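Side-chain contacts in putative enoyl-CoA hydratase/isomerase (Mycobacterium abscessus, PDB 4MI2), which probably isomerises a ring-epoxidised phenylacetyl-CoA thioester in phenylacetate degradation: residues B[16-21]-B[205-210]; B[42-47]-B[101-106]; B[55-60]-B[197-202]; B[109-114]-B[121-126]. One frame throughout, in Å; residues are numbered along the deposited sequence.

Contact 1 of 4, residues B[16-21]-B[205-210]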
# COMPACT_ATOMS: atom_id res chain seq x y z
N ALA B 16 8.25 -25.48 23.71
CA ALA B 16 8.48 -24.04 23.68
C ALA B 16 7.20 -23.22 23.41
O ALA B 16 7.26 -21.99 23.31
CB ALA B 16 9.54 -23.71 22.64
N GLY B 17 6.05 -23.89 23.30
CA GLY B 17 4.79 -23.20 23.04
C GLY B 17 4.53 -22.90 21.57
O GLY B 17 3.74 -22.01 21.24
N VAL B 18 5.19 -23.64 20.69
CA VAL B 18 4.95 -23.54 19.26
C VAL B 18 3.80 -24.48 18.93
O VAL B 18 3.91 -25.68 19.16
CB VAL B 18 6.17 -23.98 18.44
CG1 VAL B 18 5.86 -23.96 16.95
CG2 VAL B 18 7.37 -23.09 18.74
N ALA B 19 2.71 -23.94 18.39
CA ALA B 19 1.62 -24.77 17.87
C ALA B 19 1.90 -25.08 16.41
O ALA B 19 2.04 -24.17 15.60
CB ALA B 19 0.27 -24.09 18.03
N ALA B 20 1.99 -26.37 16.10
CA ALA B 20 2.21 -26.83 14.74
C ALA B 20 0.88 -27.27 14.14
O ALA B 20 0.20 -28.12 14.71
CB ALA B 20 3.22 -27.97 14.72
N ILE B 21 0.51 -26.66 13.01
CA ILE B 21 -0.67 -27.06 12.25
C ILE B 21 -0.19 -27.58 10.90
O ILE B 21 0.39 -26.82 10.12
CB ILE B 21 -1.65 -25.89 12.05
CG1 ILE B 21 -2.07 -25.29 13.41
CG2 ILE B 21 -2.89 -26.33 11.26
CD1 ILE B 21 -2.98 -24.08 13.30
N ARG B 205 12.18 -19.26 17.45
CA ARG B 205 12.80 -18.02 17.91
C ARG B 205 11.75 -17.00 18.39
O ARG B 205 11.89 -16.38 19.44
CB ARG B 205 13.68 -17.40 16.81
N LEU B 206 10.68 -16.86 17.63
CA LEU B 206 9.55 -16.01 18.03
C LEU B 206 8.89 -16.49 19.32
O LEU B 206 8.45 -15.69 20.14
CB LEU B 206 8.51 -15.92 16.91
CG LEU B 206 8.92 -15.18 15.64
CD1 LEU B 206 7.89 -15.38 14.54
CD2 LEU B 206 9.13 -13.69 15.91
N ALA B 207 8.79 -17.81 19.48
CA ALA B 207 8.17 -18.38 20.68
C ALA B 207 8.98 -18.09 21.94
O ALA B 207 8.40 -17.94 23.01
CB ALA B 207 7.97 -19.88 20.52
N GLY B 208 10.30 -17.99 21.82
CA GLY B 208 11.17 -17.65 22.96
C GLY B 208 11.28 -16.14 23.19
O GLY B 208 12.01 -15.69 24.08
N GLY B 209 10.56 -15.36 22.39
CA GLY B 209 10.60 -13.90 22.48
C GLY B 209 9.55 -13.28 23.38
O GLY B 209 8.80 -13.99 24.06
N PRO B 210 9.49 -11.95 23.39
CA PRO B 210 8.54 -11.23 24.23
C PRO B 210 7.11 -11.30 23.70
O PRO B 210 6.62 -10.38 23.06
CB PRO B 210 9.09 -9.80 24.23
CG PRO B 210 9.87 -9.69 22.95
CD PRO B 210 10.43 -11.05 22.70
O HOH W 1 9.08 -20.50 24.12

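Contact 2 of 4, residues B[42-47]-B[101-106]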
# COMPACT_ATOMS: atom_id res chain seq x y z
N GLN B 42 -10.82 -26.33 13.92
CA GLN B 42 -10.56 -26.78 15.29
C GLN B 42 -9.10 -26.57 15.71
O GLN B 42 -8.83 -26.17 16.85
CB GLN B 42 -10.95 -28.26 15.45
N ALA B 43 -8.16 -26.83 14.80
CA ALA B 43 -6.75 -26.61 15.09
C ALA B 43 -6.44 -25.12 15.31
O ALA B 43 -5.74 -24.76 16.27
CB ALA B 43 -5.86 -27.18 13.99
N LEU B 44 -6.97 -24.25 14.44
CA LEU B 44 -6.78 -22.80 14.60
C LEU B 44 -7.45 -22.26 15.87
O LEU B 44 -6.88 -21.42 16.57
CB LEU B 44 -7.30 -22.04 13.36
CG LEU B 44 -6.55 -22.29 12.06
CD1 LEU B 44 -7.39 -21.88 10.86
CD2 LEU B 44 -5.20 -21.56 12.05
N LEU B 45 -8.66 -22.72 16.17
CA LEU B 45 -9.31 -22.33 17.42
C LEU B 45 -8.51 -22.79 18.65
O LEU B 45 -8.34 -22.04 19.61
CB LEU B 45 -10.76 -22.83 17.47
CG LEU B 45 -11.72 -22.16 16.48
CD1 LEU B 45 -13.09 -22.82 16.53
CD2 LEU B 45 -11.83 -20.67 16.75
N ALA B 46 -8.00 -24.02 18.62
CA ALA B 46 -7.20 -24.54 19.73
C ALA B 46 -5.98 -23.65 19.93
O ALA B 46 -5.72 -23.17 21.03
CB ALA B 46 -6.79 -25.98 19.47
N ALA B 47 -5.25 -23.40 18.84
CA ALA B 47 -4.07 -22.53 18.88
C ALA B 47 -4.35 -21.13 19.44
O ALA B 47 -3.54 -20.58 20.19
CB ALA B 47 -3.47 -22.41 17.48
N ASP B 101 -7.23 -15.16 11.91
CA ASP B 101 -7.08 -13.76 12.27
C ASP B 101 -7.08 -13.55 13.79
O ASP B 101 -6.35 -12.70 14.29
CB ASP B 101 -8.19 -12.93 11.61
CG ASP B 101 -8.15 -11.47 12.04
OD1 ASP B 101 -7.28 -10.73 11.54
OD2 ASP B 101 -9.00 -11.09 12.88
N ALA B 102 -7.88 -14.33 14.52
CA ALA B 102 -8.00 -14.21 15.98
C ALA B 102 -6.76 -14.65 16.77
O ALA B 102 -6.66 -14.35 17.96
CB ALA B 102 -9.23 -14.97 16.48
N ILE B 103 -5.83 -15.34 16.14
CA ILE B 103 -4.58 -15.73 16.81
C ILE B 103 -3.78 -14.47 17.12
O ILE B 103 -3.40 -13.72 16.22
CB ILE B 103 -3.75 -16.72 15.96
CG1 ILE B 103 -4.57 -17.98 15.67
CG2 ILE B 103 -2.45 -17.10 16.69
CD1 ILE B 103 -3.83 -19.05 14.89
N LYS B 104 -3.51 -14.23 18.40
CA LYS B 104 -2.82 -13.00 18.81
C LYS B 104 -1.30 -13.06 18.64
O LYS B 104 -0.66 -12.04 18.45
CB LYS B 104 -3.16 -12.66 20.26
CG LYS B 104 -4.64 -12.44 20.52
CD LYS B 104 -4.88 -12.11 22.00
CE LYS B 104 -6.13 -12.79 22.56
NZ LYS B 104 -7.37 -12.08 22.15
N VAL B 105 -0.74 -14.27 18.70
CA VAL B 105 0.71 -14.46 18.65
C VAL B 105 1.17 -14.57 17.20
O VAL B 105 0.33 -14.61 16.29
CB VAL B 105 1.15 -15.68 19.51
CG1 VAL B 105 0.49 -15.60 20.89
CG2 VAL B 105 0.82 -17.00 18.84
N PRO B 106 2.49 -14.57 16.96
CA PRO B 106 2.97 -14.61 15.59
C PRO B 106 2.67 -15.93 14.87
O PRO B 106 2.77 -16.98 15.47
CB PRO B 106 4.49 -14.42 15.74
CG PRO B 106 4.64 -13.69 17.04
CD PRO B 106 3.58 -14.29 17.91

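Contact 3 of 4, residues B[55-60]-B[197-202]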
# COMPACT_ATOMS: atom_id res chain seq x y z
N ALA B 55 3.71 -19.02 19.61
CA ALA B 55 3.84 -18.85 18.15
C ALA B 55 3.17 -20.03 17.46
O ALA B 55 2.98 -21.08 18.07
CB ALA B 55 5.30 -18.76 17.73
N VAL B 56 2.82 -19.82 16.20
CA VAL B 56 2.15 -20.83 15.39
C VAL B 56 2.95 -21.04 14.10
O VAL B 56 3.45 -20.08 13.50
CB VAL B 56 0.72 -20.40 15.04
CG1 VAL B 56 0.04 -21.41 14.13
CG2 VAL B 56 -0.09 -20.21 16.31
N VAL B 57 3.07 -22.29 13.69
CA VAL B 57 3.66 -22.61 12.40
C VAL B 57 2.69 -23.48 11.61
O VAL B 57 2.20 -24.51 12.09
CB VAL B 57 5.08 -23.22 12.51
CG1 VAL B 57 5.13 -24.39 13.47
CG2 VAL B 57 5.61 -23.61 11.13
N MET B 58 2.41 -23.02 10.40
CA MET B 58 1.50 -23.69 9.49
C MET B 58 2.36 -24.30 8.37
O MET B 58 3.20 -23.62 7.78
CB MET B 58 0.52 -22.64 8.94
CG MET B 58 -0.87 -23.13 8.60
SD MET B 58 -2.15 -21.85 8.86
CE MET B 58 -1.46 -20.45 7.97
N SER B 59 2.18 -25.60 8.12
CA SER B 59 2.91 -26.30 7.07
C SER B 59 2.04 -27.36 6.41
O SER B 59 0.87 -27.50 6.76
CB SER B 59 4.20 -26.93 7.63
OG SER B 59 3.91 -27.87 8.64
N ALA B 60 2.60 -28.08 5.44
CA ALA B 60 1.84 -29.06 4.66
C ALA B 60 2.70 -30.22 4.16
O ALA B 60 3.83 -30.02 3.71
CB ALA B 60 1.15 -28.37 3.50
N ASP B 197 11.48 -26.52 7.71
CA ASP B 197 12.61 -26.44 8.65
C ASP B 197 12.86 -24.99 9.05
O ASP B 197 12.97 -24.69 10.24
CB ASP B 197 13.90 -27.03 8.06
CG ASP B 197 13.84 -28.54 7.91
OD1 ASP B 197 13.03 -29.22 8.60
OD2 ASP B 197 14.63 -29.06 7.09
N VAL B 198 12.92 -24.11 8.07
CA VAL B 198 13.20 -22.69 8.33
C VAL B 198 12.04 -22.05 9.10
O VAL B 198 12.27 -21.32 10.07
CB VAL B 198 13.50 -21.93 7.03
CG1 VAL B 198 13.63 -20.43 7.30
CG2 VAL B 198 14.78 -22.48 6.41
N ALA B 199 10.82 -22.35 8.68
CA ALA B 199 9.63 -21.85 9.38
C ALA B 199 9.61 -22.27 10.86
O ALA B 199 9.30 -21.46 11.74
CB ALA B 199 8.37 -22.33 8.68
N ASN B 200 9.95 -23.53 11.13
CA ASN B 200 10.05 -24.04 12.50
C ASN B 200 11.11 -23.31 13.30
O ASN B 200 10.89 -23.02 14.48
CB ASN B 200 10.34 -25.55 12.51
CG ASN B 200 9.12 -26.38 12.14
OD1 ASN B 200 7.98 -25.92 12.25
ND2 ASN B 200 9.35 -27.60 11.69
N SER B 201 12.25 -23.00 12.68
CA SER B 201 13.30 -22.25 13.38
C SER B 201 12.83 -20.84 13.70
O SER B 201 13.03 -20.36 14.81
CB SER B 201 14.60 -22.18 12.57
OG SER B 201 15.02 -23.48 12.22
N VAL B 202 12.22 -20.19 12.72
CA VAL B 202 11.69 -18.85 12.90
C VAL B 202 10.62 -18.84 13.99
O VAL B 202 10.68 -18.03 14.90
CB VAL B 202 11.13 -18.27 11.57
CG1 VAL B 202 10.32 -17.00 11.82
CG2 VAL B 202 12.27 -17.98 10.60

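Contact 4 of 4, residues B[109-114]-B[121-126]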
# COMPACT_ATOMS: atom_id res chain seq x y z
N VAL B 109 4.19 -19.38 8.16
CA VAL B 109 3.75 -20.42 7.23
C VAL B 109 4.88 -20.82 6.28
O VAL B 109 5.65 -19.98 5.81
CB VAL B 109 2.47 -20.01 6.47
CG1 VAL B 109 2.72 -18.81 5.57
CG2 VAL B 109 1.89 -21.18 5.68
N ALA B 110 5.00 -22.13 6.07
CA ALA B 110 5.98 -22.72 5.17
C ALA B 110 5.24 -23.17 3.92
O ALA B 110 4.31 -23.97 4.00
CB ALA B 110 6.66 -23.92 5.82
N ILE B 111 5.65 -22.64 2.76
CA ILE B 111 4.94 -22.87 1.51
C ILE B 111 5.80 -23.61 0.49
O ILE B 111 6.74 -23.07 -0.11
CB ILE B 111 4.41 -21.56 0.90
CG1 ILE B 111 3.73 -20.70 1.97
CG2 ILE B 111 3.41 -21.86 -0.22
CD1 ILE B 111 3.32 -19.33 1.46
N ASN B 112 5.45 -24.88 0.33
CA ASN B 112 6.00 -25.77 -0.68
C ASN B 112 5.06 -25.82 -1.88
O ASN B 112 3.84 -25.76 -1.71
CB ASN B 112 6.15 -27.18 -0.06
CG ASN B 112 4.88 -27.65 0.71
OD1 ASN B 112 4.10 -26.83 1.23
ND2 ASN B 112 4.70 -28.97 0.79
N GLY B 113 5.62 -25.92 -3.08
CA GLY B 113 4.85 -26.13 -4.31
C GLY B 113 3.61 -25.25 -4.50
O GLY B 113 3.65 -24.05 -4.22
N ALA B 114 2.51 -25.86 -4.94
CA ALA B 114 1.31 -25.10 -5.33
C ALA B 114 0.58 -24.51 -4.13
O ALA B 114 0.32 -25.20 -3.13
CB ALA B 114 0.36 -25.97 -6.15
N GLY B 121 -5.20 -17.91 0.15
CA GLY B 121 -5.89 -17.11 1.17
C GLY B 121 -5.39 -17.45 2.56
O GLY B 121 -5.15 -16.58 3.39
N LEU B 122 -5.21 -18.74 2.79
CA LEU B 122 -4.78 -19.27 4.07
C LEU B 122 -3.35 -18.83 4.33
O LEU B 122 -3.01 -18.35 5.43
CB LEU B 122 -4.90 -20.80 4.04
CG LEU B 122 -4.57 -21.62 5.27
CD1 LEU B 122 -5.47 -21.29 6.45
CD2 LEU B 122 -4.71 -23.08 4.88
N ALA B 123 -2.50 -18.95 3.31
CA ALA B 123 -1.10 -18.54 3.45
C ALA B 123 -0.94 -17.04 3.71
O ALA B 123 -0.06 -16.64 4.49
CB ALA B 123 -0.31 -18.94 2.21
N LEU B 124 -1.76 -16.22 3.06
CA LEU B 124 -1.65 -14.77 3.22
C LEU B 124 -2.21 -14.26 4.55
O LEU B 124 -1.95 -13.11 4.92
CB LEU B 124 -2.27 -14.01 2.03
CG LEU B 124 -1.76 -14.37 0.61
CD1 LEU B 124 -2.12 -13.29 -0.40
CD2 LEU B 124 -0.27 -14.64 0.57
N GLY B 125 -2.95 -15.09 5.27
CA GLY B 125 -3.38 -14.75 6.64
C GLY B 125 -2.29 -14.90 7.70
O GLY B 125 -2.46 -14.44 8.82
N ALA B 126 -1.18 -15.54 7.35
CA ALA B 126 -0.05 -15.67 8.29
C ALA B 126 0.71 -14.36 8.36
O ALA B 126 0.54 -13.50 7.50
CB ALA B 126 0.88 -16.80 7.88

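Contact 1 of 4, residues B[16-21]-B[205-210]
Ala-207, in the last turn of helix 195-207, sets its methyl group against Val-18 and the carbonyl of Ala-16, so that the helix end meets the start of strand 18-23 on one face of the central sheet of the crotonase fold. The tight part is small: one methyl of Ala-207 against a methyl and a carbonyl oxygen. Ala-207 CB stands 3.7 Å from Val-18 CG2 and 3.6 Å from Ala-16 O. Val-18 has CG1 anti to its backbone N (chi1 176°), which places CG2 beside that N and in front of the alanine, while CG1 packs on Val-57 of the next strand. Ala-207 also touches Ala-55, so the helix end rests on two neighbouring strands at once. Between Ala-16 and Val-18 the chain bends through Gly-17 at positive phi (83°), a conformation that suits glycine because a CB would be jammed against the preceding carbonyl oxygen. Asn-14 OD1 accepts hydrogen bonds from Ala-16 N and Val-18 N and so ties the two sides of the bend together. Leu-206, beside the contact, packs on Leu-171 of the second subunit. The loose side begins at Ala-16, which is partly exposed, and continues to the exposed Gly-208, where the helix has ended. No direct hydrogen bond joins the segments here. A water lies between the two backbones, near these two residues: its approach to Ala-16 O, 2.5 Å, is short enough to be doubtful in detail, and it gives a weak hydrogen bond of 2.9 Å to Ala-207 O.

Contact 2 of 4, residues B[42-47]-B[101-106]
Ile-103 reaches across to Leu-44 and Ala-47 of helix 34-49 with the far end of its side chain. Its CB, pointing at the helix, still stands 5.9 Å from Ala-47 CB. The CG2 branch leaves the contact and packs on Val-56 of strand 55-60. The other branch, CG1, lies anti to the carbonyl carbon (chi1 -58°) and comes within 4.9 Å of Ala-47 CB. With chi2 extended at -178°, CD1 then completes the approach, 4.0 Å from Leu-44 CD2 and 4.3 Å from Ala-47 CB. Here the chain leaves helix 87-102 and turns into strand 107-111 of the crotonase-fold sheet, so that Ile-103 joins this connection to a helix lying on the sheet. Leu-44 crosses the isoleucine at about a right angle, and the meeting of the two is one of methyl ends, not of flanks. The same Leu-44 also packs on Ile-21 of strand 18-23 and on Val-96, Ala-99 and Leu-100 of helix 87-102, while Ala-47 touches Ala-19. The backbone of the turn is held from its other side by Lys-218, whose NZ hydrogen-bonds both Ile-103 O and Val-105 O.

Contact 3 of 4, residues B[55-60]-B[197-202]
Strand 55-60 and the helical segment 197-202 run in roughly opposite directions and come closest at Val-57 and Asn-200, whose CA atoms are 6.5 Å apart. The helix covers one face of the parallel part of the crotonase-fold sheet, and Val-57, pointing toward the helix, is the strand residue that makes the contact. Its two methyls straddle the amide oxygen of Asn-200: OD1 lies 3.5 Å from CG1 and 3.5 Å from CG2, a van der Waals seat without a hydrogen bond. Val-57 CG2 also meets Ala-199 CB at 3.9 Å, so this methyl is shared between two successive helix residues. The torsion behind this is chi1 51°, which puts CG1 between the backbone N and the carbonyl carbon and swings CG2 toward the alanine. Asn-200 crosses the valine at about a right angle; its ND2 lies farther off, 5.6 Å from Val-57 CG1. Ala-199 lies deeper, against Val-108 and Ala-110 of strand 107-111. On the outer side of the helix, Asp-197 O is gripped twice, by Ser-201 N and Ser-201 OG from opposite faces of its plane, the hydroxyl donating over 3.1 Å at a C=O...O angle of 141°.

Contact 4 of 4, residues B[109-114]-B[121-126]
Strand 107-111 and the chain leaving helix 118-124 come closest at Val-109 and Ala-126, whose CA atoms are 6.2 Å apart. Val-109 carries the closer half. Its CG1 lies 3.6 Å from Ala-126 CB and 3.7 Å from Ala-123 O, and its CB stands 3.8 Å from the same Ala-126 methyl. This follows from chi1 65°, which wedges CG1 between the valine's own backbone N and carbonyl carbon and turns it to Ala-126 and the carbonyl of Ala-123; CG2, anti to the N, is left for Met-58 O of the adjacent strand. Two residues on, Ile-111 points to the same side and works over a longer span: its extended chain (chi2 174°) brings CD1 to 3.7 Å from Ala-123 CB. Ala-123 is thus touched twice, its methyl by the isoleucine and its carbonyl oxygen by the valine. The carbonyl oxygen of this buried residue also accepts from Ala-126 N over 3.3 Å, and Arg-129 NH1 adds a weak bond. The single methyls of Ala-123 and Ala-126 are consistent with the close approach to the strand. The helix belongs to a beta-alpha-beta crossover from strand 107-111 to its parallel neighbour 128-132, with the short strand 114-116 of a second sheet inserted before the helix, and in crotonase-family enzymes the start of the equivalent helix generally contributes to the oxyanion hole, so it probably does here too. Strand 107-111 is sandwiched: Val-109 and Ile-111 face this helix, while the intervening Ala-110 faces helix 195-207 across the sheet, where it meets Pro-195, and Leu-124 packs on helix 152-160.

Overall arrangement
From the N terminus, segment 16-21 opens the widest loop, which contact 1 closes only at 205-210; the other three contacts lie within it. Segment 42-47 comes next, then 55-60, and contact 2 closes at 101-106 before contact 3 closes at 197-202, so these two cross. Contact 4 is a short local loop, in series after contact 2 and nested inside contact 3. Strands 18-23, 55-60 and 107-111 are consecutive in the sheet, which joins contacts 1, 3 and 4. Contacts 1 and 3 fasten helix 195-207 to one face; on the other face, contact 2 ties helix 34-49 to the connection leading into strand 107-111, and contact 4 ties that strand to helix 118-124.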